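Local coordinates for carboxylesterase (EST-2) (Archaeoglobus fulgidus, PDB 5FRD), which probably hydrolyses carboxylic esters as a thermophilic alpha/beta-hydrolase and binds a coenzyme A molecule near its active site, at residues K23-H28 with E74-T79. Residues are numbered along the deposited sequence; the frame is centred on the assembly and turned at random.
Sequences KVFYIH and ESLKKT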
loop_
_atom_site.group_PDB
_atom_site.type_symbol
_atom_site.label_atom_id
_atom_site.label_comp_id
_atom_site.label_asym_id
_atom_site.label_seq_id
_atom_site.Cartn_x
_atom_site.Cartn_y
_atom_site.Cartn_z
ATOM N N LYS A 23 -3.048 9.078 -13.829
ATOM C CA LYS A 23 -3.312 9.683 -12.527
ATOM C C LYS A 23 -3.589 8.599 -11.482
ATOM O O LYS A 23 -4.689 8.471 -10.956
ATOM C CB LYS A 23 -4.475 10.675 -12.619
ATOM C CG LYS A 23 -4.269 11.760 -13.678
ATOM C CD LYS A 23 -3.095 12.643 -13.352
ATOM C CE LYS A 23 -2.985 13.815 -14.297
ATOM N NZ LYS A 23 -1.896 14.743 -13.912
ATOM N N VAL A 24 -2.524 7.824 -11.209
ATOM C CA VAL A 24 -2.533 6.702 -10.269
ATOM C C VAL A 24 -1.256 6.822 -9.447
ATOM O O VAL A 24 -0.180 7.040 -10.014
ATOM C CB VAL A 24 -2.602 5.327 -10.975
ATOM C CG1 VAL A 24 -2.756 4.205 -9.943
ATOM C CG2 VAL A 24 -3.760 5.271 -11.937
ATOM N N PHE A 25 -1.399 6.713 -8.128
ATOM C CA PHE A 25 -0.316 6.897 -7.185
ATOM C C PHE A 25 -0.301 5.740 -6.188
ATOM O O PHE A 25 -1.284 5.552 -5.447
ATOM C CB PHE A 25 -0.485 8.248 -6.457
ATOM C CG PHE A 25 0.728 8.666 -5.668
ATOM C CD1 PHE A 25 1.754 9.400 -6.260
ATOM C CD2 PHE A 25 0.840 8.335 -4.340
ATOM C CE1 PHE A 25 2.858 9.771 -5.517
ATOM C CE2 PHE A 25 1.954 8.729 -3.611
ATOM C CZ PHE A 25 2.938 9.446 -4.223
ATOM N N TYR A 26 0.797 4.964 -6.172
ATOM C CA TYR A 26 0.862 3.743 -5.392
ATOM C C TYR A 26 1.737 3.910 -4.172
ATOM O O TYR A 26 2.833 4.475 -4.277
ATOM C CB TYR A 26 1.462 2.592 -6.218
ATOM C CG TYR A 26 0.848 2.317 -7.563
ATOM C CD1 TYR A 26 1.269 2.997 -8.678
ATOM C CD2 TYR A 26 -0.121 1.332 -7.744
ATOM C CE1 TYR A 26 0.767 2.730 -9.936
ATOM C CE2 TYR A 26 -0.662 1.094 -8.997
ATOM C CZ TYR A 26 -0.227 1.790 -10.086
ATOM O OH TYR A 26 -0.759 1.522 -11.343
ATOM N N ILE A 27 1.305 3.329 -3.054
ATOM C CA ILE A 27 2.007 3.407 -1.778
ATOM C C ILE A 27 2.213 1.977 -1.228
ATOM O O ILE A 27 1.248 1.266 -0.915
ATOM C CB ILE A 27 1.256 4.247 -0.718
ATOM C CG1 ILE A 27 0.787 5.568 -1.335
ATOM C CG2 ILE A 27 2.186 4.487 0.455
ATOM C CD1 ILE A 27 -0.010 6.435 -0.396
ATOM N N HIS A 28 3.481 1.598 -1.137
ATOM C CA HIS A 28 3.929 0.272 -0.708
ATOM C C HIS A 28 3.740 -0.011 0.770
ATOM O O HIS A 28 3.408 0.870 1.567
ATOM C CB HIS A 28 5.401 0.068 -1.073
ATOM C CG HIS A 28 6.335 0.983 -0.360
ATOM N ND1 HIS A 28 6.728 0.788 0.945
ATOM C CD2 HIS A 28 6.948 2.120 -0.772
ATOM C CE1 HIS A 28 7.557 1.759 1.299
ATOM N NE2 HIS A 28 7.672 2.602 0.290
ATOM N N GLU A 74 2.573 15.306 -0.465
ATOM C CA GLU A 74 3.438 16.246 -1.150
ATOM C C GLU A 74 3.983 15.661 -2.432
ATOM O O GLU A 74 4.079 16.314 -3.464
ATOM C CB GLU A 74 4.593 16.690 -0.242
ATOM C CG GLU A 74 4.149 17.582 0.899
ATOM C CD GLU A 74 3.630 18.923 0.404
ATOM O OE1 GLU A 74 4.356 19.612 -0.326
ATOM O OE2 GLU A 74 2.474 19.258 0.694
ATOM N N SER A 75 4.330 14.373 -2.389
ATOM C CA SER A 75 4.861 13.721 -3.574
ATOM C C SER A 75 3.815 13.531 -4.679
ATOM O O SER A 75 4.113 13.699 -5.838
ATOM C CB SER A 75 5.458 12.354 -3.197
ATOM O OG SER A 75 6.534 12.464 -2.284
ATOM N N LEU A 76 2.586 13.213 -4.298
ATOM C CA LEU A 76 1.496 13.124 -5.221
ATOM C C LEU A 76 1.264 14.483 -5.889
ATOM O O LEU A 76 1.199 14.589 -7.096
ATOM C CB LEU A 76 0.246 12.599 -4.493
ATOM C CG LEU A 76 -0.972 12.232 -5.296
ATOM C CD1 LEU A 76 -1.926 11.392 -4.463
ATOM C CD2 LEU A 76 -1.705 13.435 -5.886
ATOM N N LYS A 77 1.169 15.518 -5.069
ATOM C CA LYS A 77 0.953 16.864 -5.601
ATOM C C LYS A 77 2.020 17.252 -6.629
ATOM O O LYS A 77 1.699 17.853 -7.657
ATOM C CB LYS A 77 0.937 17.886 -4.466
ATOM C CG LYS A 77 -0.306 17.851 -3.611
ATOM C CD LYS A 77 -0.115 18.713 -2.363
ATOM C CE LYS A 77 -1.319 18.656 -1.447
ATOM N NZ LYS A 77 -1.103 19.451 -0.206
ATOM N N LYS A 78 3.279 16.878 -6.376
ATOM C CA LYS A 78 4.420 17.259 -7.238
ATOM C C LYS A 78 4.570 16.418 -8.494
ATOM O O LYS A 78 5.343 16.767 -9.385
ATOM C CB LYS A 78 5.731 17.197 -6.442
ATOM C CG LYS A 78 5.875 18.315 -5.405
ATOM C CD LYS A 78 7.073 18.077 -4.488
ATOM C CE LYS A 78 7.075 18.987 -3.273
ATOM N NZ LYS A 78 7.303 20.408 -3.642
ATOM N N THR A 79 3.864 15.280 -8.564
ATOM C CA THR A 79 4.006 14.389 -9.697
ATOM C C THR A 79 2.772 14.357 -10.575
ATOM O O THR A 79 2.849 14.614 -11.771
ATOM C CB THR A 79 4.385 12.954 -9.232
ATOM O OG1 THR A 79 3.452 12.508 -8.252
ATOM C CG2 THR A 79 5.782 12.906 -8.685
HETATM O O HOH W 1 1.110 15.711 -14.374
#
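Phe25 carries this contact, its ring laid against Leu76 of the helix. The setting is the alpha/beta-hydrolase fold. Strand 24-27 belongs to the central sheet, between strands 47-49 and 83-88, and helix 65-79 packs on one side of it. Strand 24-27 and helix segment 74-79 run roughly antiparallel, at 152°, with axes 9.9 Å apart at closest approach. The ring, Leu76 and Ser75 CB form the buried, close-packed part. Phe25 chi1 of -168° swings the ring away from the backbone N and out to the helix. Leu76 CB sits over the centre of one ring face as a CH-pi contact, 3.9 Å from the centroid. The helix backbone is close too: Phe25 CE1 lies 3.6 Å from Leu76 CA. Farther along Leu76, CD1 packs on Phe25 CB and CG. Ser75 CB meets Phe25 CZ, while Ser75 OG is hydrogen-bonded to Tyr71 O. Replacing Phe25 with an alanine would remove the ring and is likely to open a gap against the helix, leaving Leu76 CB without its aromatic partner.

The Lys23 side is looser and partly exposed. In one of its two conformers, Lys23 NZ is joined to Thr79 O only weakly, through a water, and hydrogen-bonds to Val80 O. Thr79 OG1 lies at the edge of the Phe25 ring, 3.9 Å from CE1, and donates a hydrogen bond to Ser75 O at 2.8 Å.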